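Local coordinates for protein endopolygalacturonase (Chondrostereum purpureum, PDB 1K5C) that probably hydrolyses the alpha-1,4 linkages between galacturonosyl units within polygalacturonate chains, as a parallel beta-helix enzyme of glycoside hydrolase family 28, at residues P59-G65 with P99-G105; D74-N80 with K111-N116; L257-S261 with A273-V278. All coordinates share one frame; numbering follows the deposited sequence. Where two conformers were deposited one is given.

Contact 1. Residues P59-G65 with P99-G105; sequences PLFTIDG and PFLKIKG
Asp64 holds its CG opposite the backbone N (chi1 -175°), while Lys104 beside it holds CG opposite the carbonyl carbon (chi1 -57°) and bends at chi3, and these settings lay the carboxylate against the aliphatic stem of the lysine. Asp64 OD1 rests 3.5 Å from Lys104 CB. The charged ends stay beyond salt-bridge range, Asp64 OD2 to Lys104 NZ 4.4 Å, and a water joins them, donating to the carboxylate and accepting from the ammonium. A glycerol, probably from the crystallisation liquor, hydrogen-bonds to Asp64 OD1. On the same face Lys104 CE passes Thr62 CG2, and Lys102 CB meets Pro59 CB at 3.7 Å before its bent chain carries NZ away to Ser123 OG and Gly125 O. The reverse face is apolar: Phe61 CD2 meets Leu101 CG at 3.7 Å, and Ile63 CG2 lies alongside Ile103 CG1. Between the faces the parallel backbones bond in register, from Lys102 N to Phe61 O, Ile63 N to Lys102 O and Lys104 N to Ile63 O, ending in a weak Gly65 N to Lys104 O bond. Phe100 O takes two donors, Leu60 N at 2.9 Å, tilted from the carbonyl plane, and Phe61 N at 3.1 Å. Pro99 O, buried without a conventional partner, is approached by Pro59 CA at 3.1 Å in a CA-H...O contact. Gly105 has backbone angles that call for glycine, and a CB there would also run into Gly65 O. Strand 61-65 is flanked on its other edge by strand 33-35, and strand 101-104 by strand 122-127; the apolar face packs inward on strand 108-115 through Val114 and Tyr109, so one coil of the parallel beta-helix stacks on the next along this wall.

Contact 2. Residues D74-N80 with K111-N116; sequences DHIFDGN and KFEVLN
Leu115 N donates to Phe77 O at 2.8 Å in an almost straight bond (176°), and Phe77 N donates to Glu113 O at the same length. Glu113 N to His75 O and Gly79 N to Leu115 O extend this parallel ladder at its two ends, and Asp74 N reaches Lys111 O just before it. Where the ladder ends, Asp78 OD1 accepts from Asn80 N at 3.0 Å, met on the anti side and out of the carboxylate plane, which makes an Asx turn. The same oxygen takes a water at 2.7 Å that in turn accepts from Asn116 ND2, tying the turn to the neighbouring segment. With an alanine in place of Asp78, Asn80 N is likely to lose its side-chain acceptor and the water its link from this turn to Asn116 ND2. Gly79 suits this turn, since a CB would collide with Asn116 O. On the face of Asp78, Ile76 CG2 presses on Leu115 CB at 3.6 Å, and Ile76 runs alongside Glu113. On the inner face, Phe77 turns its edge to the face of Phe112 in an offset edge-to-face pair, centroids 5.4 Å apart and planes at 73°. Phe112 sets its ring there with CG between the backbone N and the carbonyl carbon (chi1 61°); the backbone itself places Phe112 CB 3.4 Å from His75 O. Strand 76-78 is paired on its far side with strand 49-51, strand 113-115 with strand 130-139, and the two phenylalanines point inward onto Leu101, with Phe61 and Phe70 as further ring neighbours.

Contact 3. Residues L257-S261 with A273-V278; sequences LISQS and APFSDV
Gln260 NE2 makes a weak hydrogen bond to Ala273 O (2.9 Å, N-H...O angle 130°), while its OE1 accepts from Asn302 N and, weakly, from Gly301 N. The chain runs extended beyond CG and carries the amide across the ring of Phe275: Gln260 CG makes a CH-pi contact 3.9 Å from the ring centroid, and NE2 lies above the centre of the same face. Amide and ring planes are 48° apart, so this is no flat stack. Ile258 comes to the ring edge instead, CG2 3.6 Å from Phe275 CD2, with Ser259 O also near the ring plane at 3.8 Å from CZ. Farther out, Ile258 CD1 grazes Val278 CG1. Ser259 OG accepts from Ser261 N in an ST turn and also hydrogen-bonds Asp265 O. The two strand axes are 10.3 Å apart and do not pair; the contact is made mostly by side chains, and Phe275 lies between the two walls and also touches Ile227 and Ala229. Packing across the interior between walls is characteristic of the parallel beta-helix of family 28; Ser259 lies about 6 Å, side chain to side chain, from Lys228 and Tyr262, which bind galacturonate.

From the N terminus the chain lays down 59-65, then 74-80, and returns to them in the same order with 99-105 and 111-116. Contacts 1 and 2 therefore cross, each closing a loop of some 30 residues as one coil of the beta-helix stacks on the previous one along different walls. They touch through Phe100, whose CZ lies 3.4 Å from Gly79 CA. Contact 3 follows in series, closing a shorter loop of 11 residues across the interior between two walls. Its centre lies about 30 Å from that of contact 1, on the opposite side of the chain's centre, yet strand 254-259 belongs to the same parallel sheet as strands 61-65 and 101-104.

Contact 1. Residues P59-G65 with P99-G105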
loop_
_atom_site.group_PDB
_atom_site.type_symbol
_atom_site.label_atom_id
_atom_site.label_comp_id
_atom_site.label_asym_id
_atom_site.label_seq_id
_atom_site.Cartn_x
_atom_site.Cartn_y
_atom_site.Cartn_z
ATOM N N PRO A 59 1.577 7.861 14.046
ATOM C CA PRO A 59 0.379 7.033 14.026
ATOM C C PRO A 59 -0.493 7.253 15.254
ATOM O O PRO A 59 -0.034 7.520 16.361
ATOM C CB PRO A 59 0.953 5.588 14.101
ATOM C CG PRO A 59 2.310 5.755 14.693
ATOM C CD PRO A 59 2.820 7.104 14.280
ATOM N N LEU A 60 -1.841 7.124 15.030
ATOM C CA LEU A 60 -2.772 7.254 16.147
ATOM C C LEU A 60 -3.011 5.903 16.842
ATOM O O LEU A 60 -3.439 5.903 18.012
ATOM C CB LEU A 60 -4.110 7.834 15.675
ATOM C CG LEU A 60 -4.027 9.215 15.016
ATOM C CD1 LEU A 60 -5.444 9.694 14.664
ATOM C CD2 LEU A 60 -3.292 10.229 15.918
ATOM N N PHE A 61 -2.689 4.806 16.152
ATOM C CA PHE A 61 -2.769 3.452 16.700
ATOM C C PHE A 61 -1.485 2.750 16.325
ATOM O O PHE A 61 -1.156 2.746 15.134
ATOM C CB PHE A 61 -3.972 2.705 16.096
ATOM C CG PHE A 61 -4.032 1.227 16.497
ATOM C CD1 PHE A 61 -4.531 0.863 17.711
ATOM C CD2 PHE A 61 -3.554 0.233 15.632
ATOM C CE1 PHE A 61 -4.596 -0.490 18.066
ATOM C CE2 PHE A 61 -3.660 -1.096 15.987
ATOM C CZ PHE A 61 -4.172 -1.458 17.222
ATOM N N THR A 62 -0.801 2.163 17.292
ATOM C CA THR A 62 0.396 1.362 17.034
ATOM C C THR A 62 0.255 0.022 17.762
ATOM O O THR A 62 -0.014 0.027 18.970
ATOM C CB THR A 62 1.660 2.051 17.541
ATOM O OG1 THR A 62 1.800 3.340 16.914
ATOM C CG2 THR A 62 2.921 1.262 17.180
ATOM N N ILE A 63 0.504 -1.062 17.048
ATOM C CA ILE A 63 0.595 -2.375 17.690
ATOM C C ILE A 63 1.913 -2.982 17.244
ATOM O O ILE A 63 2.299 -2.938 16.069
ATOM C CB ILE A 63 -0.638 -3.247 17.375
ATOM C CG1 ILE A 63 -0.554 -4.584 18.162
ATOM C CG2 ILE A 63 -0.869 -3.473 15.885
ATOM C CD1 ILE A 63 -1.865 -5.310 18.220
ATOM N N ASP A 64 2.651 -3.495 18.249
ATOM C CA ASP A 64 4.002 -4.040 18.015
ATOM C C ASP A 64 4.138 -5.273 18.860
ATOM O O ASP A 64 4.023 -5.184 20.092
ATOM C CB ASP A 64 5.029 -2.983 18.388
ATOM C CG ASP A 64 6.455 -3.351 18.086
ATOM O OD1 ASP A 64 6.697 -4.408 17.506
ATOM O OD2 ASP A 64 7.334 -2.529 18.449
ATOM N N GLY A 65 4.384 -6.426 18.249
ATOM C CA GLY A 65 4.599 -7.649 19.024
ATOM C C GLY A 65 5.069 -8.751 18.068
ATOM O O GLY A 65 5.151 -8.540 16.855
ATOM N N PRO A 99 0.868 7.994 9.482
ATOM C CA PRO A 99 -0.203 7.054 9.073
ATOM C C PRO A 99 -1.248 6.995 10.178
ATOM O O PRO A 99 -1.023 7.445 11.317
ATOM C CB PRO A 99 0.568 5.724 8.913
ATOM C CG PRO A 99 1.641 5.823 9.964
ATOM C CD PRO A 99 2.075 7.280 9.921
ATOM N N PHE A 100 -2.398 6.374 9.863
ATOM C CA PHE A 100 -3.430 6.200 10.889
ATOM C C PHE A 100 -3.025 5.074 11.835
ATOM O O PHE A 100 -2.927 5.274 13.055
ATOM C CB PHE A 100 -4.766 6.021 10.165
ATOM C CG PHE A 100 -5.979 5.836 11.056
ATOM C CD1 PHE A 100 -6.010 6.253 12.388
ATOM C CD2 PHE A 100 -7.114 5.243 10.519
ATOM C CE1 PHE A 100 -7.166 6.049 13.142
ATOM C CE2 PHE A 100 -8.255 5.036 11.254
ATOM C CZ PHE A 100 -8.289 5.435 12.598
ATOM N N LEU A 101 -2.837 3.867 11.249
ATOM C CA LEU A 101 -2.388 2.701 11.989
ATOM C C LEU A 101 -0.944 2.371 11.623
ATOM O O LEU A 101 -0.542 2.512 10.472
ATOM C CB LEU A 101 -3.219 1.456 11.628
ATOM C CG LEU A 101 -4.591 1.312 12.244
ATOM C CD1 LEU A 101 -5.533 2.359 11.901
ATOM C CD2 LEU A 101 -5.151 -0.071 11.912
ATOM N N LYS A 102 -0.223 1.843 12.623
ATOM C CA LYS A 102 1.131 1.296 12.426
ATOM C C LYS A 102 1.159 -0.098 13.022
ATOM O O LYS A 102 0.791 -0.288 14.180
ATOM C CB LYS A 102 2.166 2.189 13.137
ATOM C CG LYS A 102 3.578 1.634 13.200
ATOM C CD LYS A 102 4.129 1.463 11.817
ATOM C CE LYS A 102 5.464 2.092 11.625
ATOM N NZ LYS A 102 5.988 1.853 10.248
ATOM N N ILE A 103 1.599 -1.074 12.210
ATOM C CA ILE A 103 1.697 -2.488 12.609
ATOM C C ILE A 103 3.152 -2.911 12.453
ATOM O O ILE A 103 3.724 -2.795 11.349
ATOM C CB ILE A 103 0.774 -3.381 11.790
ATOM C CG1 ILE A 103 -0.682 -2.938 11.901
ATOM C CG2 ILE A 103 0.959 -4.857 12.196
ATOM C CD1 ILE A 103 -1.640 -3.648 10.973
ATOM N N LYS A 104 3.768 -3.376 13.560
ATOM C CA LYS A 104 5.152 -3.754 13.606
ATOM C C LYS A 104 5.285 -5.167 14.185
ATOM O O LYS A 104 4.437 -5.597 14.993
ATOM C CB LYS A 104 5.956 -2.793 14.537
ATOM C CG LYS A 104 5.893 -1.359 14.176
ATOM C CD LYS A 104 6.862 -0.576 15.038
ATOM C CE LYS A 104 6.375 0.735 15.492
ATOM N NZ LYS A 104 7.541 1.288 16.266
ATOM N N GLY A 105 6.391 -5.819 13.877
ATOM C CA GLY A 105 6.715 -7.113 14.473
ATOM C C GLY A 105 6.306 -8.249 13.525
ATOM O O GLY A 105 6.745 -8.303 12.386
HETATM O O HOH W 1 6.899 0.186 18.692
#

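Contact 2. Residues D74-N80 with K111-N116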
loop_
_atom_site.group_PDB
_atom_site.type_symbol
_atom_site.label_atom_id
_atom_site.label_comp_id
_atom_site.label_asym_id
_atom_site.label_seq_id
_atom_site.Cartn_x
_atom_site.Cartn_y
_atom_site.Cartn_z
ATOM N N ASP A 74 -14.526 -8.157 12.147
ATOM C CA ASP A 74 -15.148 -7.183 11.243
ATOM C C ASP A 74 -15.387 -5.804 11.904
ATOM O O ASP A 74 -16.136 -4.998 11.393
ATOM C CB ASP A 74 -16.436 -7.739 10.623
ATOM C CG ASP A 74 -16.190 -8.856 9.657
ATOM O OD1 ASP A 74 -15.199 -8.799 8.928
ATOM O OD2 ASP A 74 -17.080 -9.725 9.574
ATOM N N HIS A 75 -14.660 -5.521 12.993
ATOM C CA HIS A 75 -14.771 -4.195 13.603
ATOM C C HIS A 75 -13.945 -3.151 12.855
ATOM O O HIS A 75 -13.159 -3.460 11.959
ATOM C CB HIS A 75 -14.391 -4.275 15.091
ATOM C CG HIS A 75 -15.429 -5.025 15.844
ATOM N ND1 HIS A 75 -16.637 -4.498 16.185
ATOM C CD2 HIS A 75 -15.396 -6.322 16.289
ATOM C CE1 HIS A 75 -17.358 -5.432 16.817
ATOM N NE2 HIS A 75 -16.640 -6.490 16.912
ATOM N N ILE A 76 -14.202 -1.888 13.247
ATOM C CA ILE A 76 -13.742 -0.704 12.506
ATOM C C ILE A 76 -12.867 0.183 13.381
ATOM O O ILE A 76 -13.219 0.453 14.553
ATOM C CB ILE A 76 -14.971 0.102 12.041
ATOM C CG1 ILE A 76 -15.833 -0.705 11.051
ATOM C CG2 ILE A 76 -14.573 1.440 11.447
ATOM C CD1 ILE A 76 -17.178 -0.079 10.803
ATOM N N PHE A 77 -11.780 0.659 12.781
ATOM C CA PHE A 77 -11.012 1.815 13.280
ATOM C C PHE A 77 -11.463 3.010 12.439
ATOM O O PHE A 77 -11.219 3.033 11.225
ATOM C CB PHE A 77 -9.510 1.610 13.067
ATOM C CG PHE A 77 -8.888 0.496 13.873
ATOM C CD1 PHE A 77 -8.862 -0.817 13.367
ATOM C CD2 PHE A 77 -8.307 0.726 15.103
ATOM C CE1 PHE A 77 -8.257 -1.835 14.107
ATOM C CE2 PHE A 77 -7.700 -0.287 15.812
ATOM C CZ PHE A 77 -7.653 -1.587 15.316
ATOM N N ASP A 78 -12.176 3.956 13.067
ATOM C CA ASP A 78 -12.775 5.098 12.350
ATOM C C ASP A 78 -11.898 6.345 12.560
ATOM O O ASP A 78 -11.795 6.854 13.690
ATOM C CB ASP A 78 -14.183 5.311 12.866
ATOM C CG ASP A 78 -14.948 6.448 12.194
ATOM O OD1 ASP A 78 -14.360 7.196 11.411
ATOM O OD2 ASP A 78 -16.164 6.520 12.513
ATOM N N GLY A 79 -11.264 6.790 11.492
ATOM C CA GLY A 79 -10.342 7.904 11.550
ATOM C C GLY A 79 -10.989 9.267 11.374
ATOM O O GLY A 79 -10.271 10.307 11.443
ATOM N N ASN A 80 -12.306 9.360 11.150
ATOM C CA ASN A 80 -12.960 10.659 10.997
ATOM C C ASN A 80 -12.294 11.503 9.900
ATOM O O ASN A 80 -12.218 12.739 10.006
ATOM C CB ASN A 80 -12.996 11.434 12.341
ATOM C CG ASN A 80 -14.263 11.097 13.084
ATOM O OD1 ASN A 80 -15.359 11.184 12.543
ATOM N ND2 ASN A 80 -14.149 10.739 14.360
ATOM N N LYS A 111 -9.373 -9.414 9.248
ATOM C CA LYS A 111 -10.815 -9.113 9.306
ATOM C C LYS A 111 -11.147 -7.934 10.177
ATOM O O LYS A 111 -11.942 -7.965 11.116
ATOM C CB LYS A 111 -11.590 -10.367 9.745
ATOM C CG LYS A 111 -11.590 -11.466 8.673
ATOM C CD LYS A 111 -12.499 -11.076 7.501
ATOM C CE LYS A 111 -12.741 -12.169 6.512
ATOM N NZ LYS A 111 -13.822 -11.630 5.601
ATOM N N PHE A 112 -10.508 -6.776 9.851
ATOM C CA PHE A 112 -10.998 -5.499 10.387
ATOM C C PHE A 112 -10.984 -4.483 9.257
ATOM O O PHE A 112 -10.432 -4.714 8.170
ATOM C CB PHE A 112 -10.199 -5.029 11.611
ATOM C CG PHE A 112 -8.732 -4.796 11.346
ATOM C CD1 PHE A 112 -8.281 -3.581 10.859
ATOM C CD2 PHE A 112 -7.819 -5.829 11.638
ATOM C CE1 PHE A 112 -6.911 -3.359 10.689
ATOM C CE2 PHE A 112 -6.474 -5.620 11.460
ATOM C CZ PHE A 112 -6.015 -4.396 10.967
ATOM N N GLU A 113 -11.589 -3.334 9.557
ATOM C CA GLU A 113 -11.718 -2.248 8.580
ATOM C C GLU A 113 -11.116 -0.980 9.161
ATOM O O GLU A 113 -11.318 -0.661 10.335
ATOM C CB GLU A 113 -13.200 -2.011 8.269
ATOM C CG GLU A 113 -13.456 -0.751 7.423
ATOM C CD GLU A 113 -14.873 -0.661 6.971
ATOM O OE1 GLU A 113 -15.394 -1.551 6.331
ATOM O OE2 GLU A 113 -15.460 0.391 7.172
ATOM N N VAL A 114 -10.387 -0.271 8.316
ATOM C CA VAL A 114 -10.010 1.119 8.557
ATOM C C VAL A 114 -10.972 1.970 7.747
ATOM O O VAL A 114 -11.026 1.814 6.522
ATOM C CB VAL A 114 -8.541 1.354 8.140
ATOM C CG1 VAL A 114 -8.232 2.827 8.188
ATOM C CG2 VAL A 114 -7.626 0.495 9.041
ATOM N N LEU A 115 -11.726 2.811 8.438
ATOM C CA LEU A 115 -12.747 3.649 7.800
ATOM C C LEU A 115 -12.275 5.113 7.842
ATOM O O LEU A 115 -11.991 5.660 8.929
ATOM C CB LEU A 115 -14.055 3.507 8.567
ATOM C CG LEU A 115 -15.200 4.426 8.111
ATOM C CD1 LEU A 115 -15.653 4.102 6.661
ATOM C CD2 LEU A 115 -16.392 4.286 9.048
ATOM N N ASN A 116 -12.198 5.744 6.677
ATOM C CA ASN A 116 -11.936 7.191 6.607
ATOM C C ASN A 116 -10.668 7.613 7.376
ATOM O O ASN A 116 -10.693 8.446 8.286
ATOM C CB ASN A 116 -13.175 7.976 7.035
ATOM C CG ASN A 116 -14.353 7.621 6.136
ATOM O OD1 ASN A 116 -14.148 7.306 4.941
ATOM N ND2 ASN A 116 -15.549 7.699 6.695
HETATM O O HOH W 2 -15.691 8.570 9.489
#

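Contact 3. Residues L257-S261 with A273-V278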
loop_
_atom_site.group_PDB
_atom_site.type_symbol
_atom_site.label_atom_id
_atom_site.label_comp_id
_atom_site.label_asym_id
_atom_site.label_seq_id
_atom_site.Cartn_x
_atom_site.Cartn_y
_atom_site.Cartn_z
ATOM N N LEU A 257 3.139 2.049 -15.591
ATOM C CA LEU A 257 4.129 3.109 -15.655
ATOM C C LEU A 257 5.304 2.704 -14.766
ATOM O O LEU A 257 5.167 2.562 -13.563
ATOM C CB LEU A 257 3.573 4.479 -15.229
ATOM C CG LEU A 257 4.613 5.635 -15.199
ATOM C CD1 LEU A 257 5.178 5.920 -16.583
ATOM C CD2 LEU A 257 3.993 6.888 -14.609
ATOM N N ILE A 258 6.447 2.456 -15.426
ATOM C CA ILE A 258 7.701 2.088 -14.753
ATOM C C ILE A 258 8.627 3.244 -15.041
ATOM O O ILE A 258 8.961 3.446 -16.215
ATOM C CB ILE A 258 8.190 0.731 -15.228
ATOM C CG1 ILE A 258 7.188 -0.355 -14.646
ATOM C CG2 ILE A 258 9.614 0.462 -14.749
ATOM C CD1 ILE A 258 7.348 -1.709 -15.277
ATOM N N SER A 259 8.997 4.015 -14.015
ATOM C CA SER A 259 9.672 5.270 -14.277
ATOM C C SER A 259 10.647 5.654 -13.180
ATOM O O SER A 259 10.375 5.543 -11.995
ATOM C CB SER A 259 8.630 6.386 -14.407
ATOM O OG SER A 259 9.297 7.664 -14.483
ATOM N N GLN A 260 11.824 6.122 -13.639
ATOM C CA GLN A 260 12.857 6.660 -12.778
ATOM C C GLN A 260 12.916 8.194 -12.844
ATOM O O GLN A 260 13.937 8.784 -12.445
ATOM C CB GLN A 260 14.207 6.003 -13.136
ATOM C CG GLN A 260 14.230 4.558 -12.665
ATOM C CD GLN A 260 15.328 3.716 -13.295
ATOM O OE1 GLN A 260 15.786 3.967 -14.426
ATOM N NE2 GLN A 260 15.754 2.677 -12.601
ATOM N N SER A 261 11.835 8.821 -13.240
ATOM C CA SER A 261 11.736 10.290 -13.334
ATOM C C SER A 261 10.923 10.914 -12.198
ATOM O O SER A 261 10.689 12.143 -12.236
ATOM C CB SER A 261 11.121 10.706 -14.661
ATOM O OG SER A 261 11.968 10.266 -15.748
ATOM N N ALA A 273 18.773 4.377 -8.967
ATOM C CA ALA A 273 17.842 3.441 -8.361
ATOM C C ALA A 273 17.516 2.316 -9.354
ATOM O O ALA A 273 16.389 2.154 -9.815
ATOM C CB ALA A 273 16.562 4.175 -7.945
ATOM N N PRO A 274 18.531 1.535 -9.732
ATOM C CA PRO A 274 18.357 0.555 -10.825
ATOM C C PRO A 274 17.186 -0.387 -10.553
ATOM O O PRO A 274 17.001 -0.917 -9.465
ATOM C CB PRO A 274 19.688 -0.230 -10.833
ATOM C CG PRO A 274 20.370 0.149 -9.534
ATOM C CD PRO A 274 19.936 1.578 -9.273
ATOM N N PHE A 275 16.446 -0.667 -11.661
ATOM C CA PHE A 275 15.368 -1.668 -11.665
ATOM C C PHE A 275 15.866 -2.891 -12.427
ATOM O O PHE A 275 16.371 -2.760 -13.546
ATOM C CB PHE A 275 14.113 -1.175 -12.363
ATOM C CG PHE A 275 13.433 0.042 -11.775
ATOM C CD1 PHE A 275 13.736 0.536 -10.522
ATOM C CD2 PHE A 275 12.491 0.691 -12.562
ATOM C CE1 PHE A 275 13.089 1.693 -10.037
ATOM C CE2 PHE A 275 11.811 1.822 -12.095
ATOM C CZ PHE A 275 12.118 2.318 -10.821
ATOM N N SER A 276 15.631 -4.077 -11.876
ATOM C CA SER A 276 16.041 -5.313 -12.563
ATOM C C SER A 276 14.981 -6.403 -12.353
ATOM O O SER A 276 14.280 -6.445 -11.346
ATOM C CB SER A 276 17.391 -5.779 -12.127
ATOM O OG SER A 276 17.474 -5.967 -10.777
ATOM N N ASP A 277 14.939 -7.279 -13.348
ATOM C CA ASP A 277 14.171 -8.549 -13.252
ATOM C C ASP A 277 12.707 -8.297 -12.906
ATOM O O ASP A 277 12.201 -8.777 -11.887
ATOM C CB ASP A 277 14.849 -9.487 -12.254
ATOM C CG ASP A 277 16.235 -9.813 -12.660
ATOM O OD1 ASP A 277 16.698 -9.516 -13.794
ATOM O OD2 ASP A 277 16.894 -10.468 -11.794
ATOM N N VAL A 278 12.020 -7.587 -13.817
ATOM C CA VAL A 278 10.595 -7.264 -13.665
ATOM C C VAL A 278 9.818 -8.091 -14.725
ATOM O O VAL A 278 10.031 -7.873 -15.923
ATOM C CB VAL A 278 10.339 -5.759 -13.852
ATOM C CG1 VAL A 278 8.848 -5.476 -13.773
ATOM C CG2 VAL A 278 11.125 -4.973 -12.808
#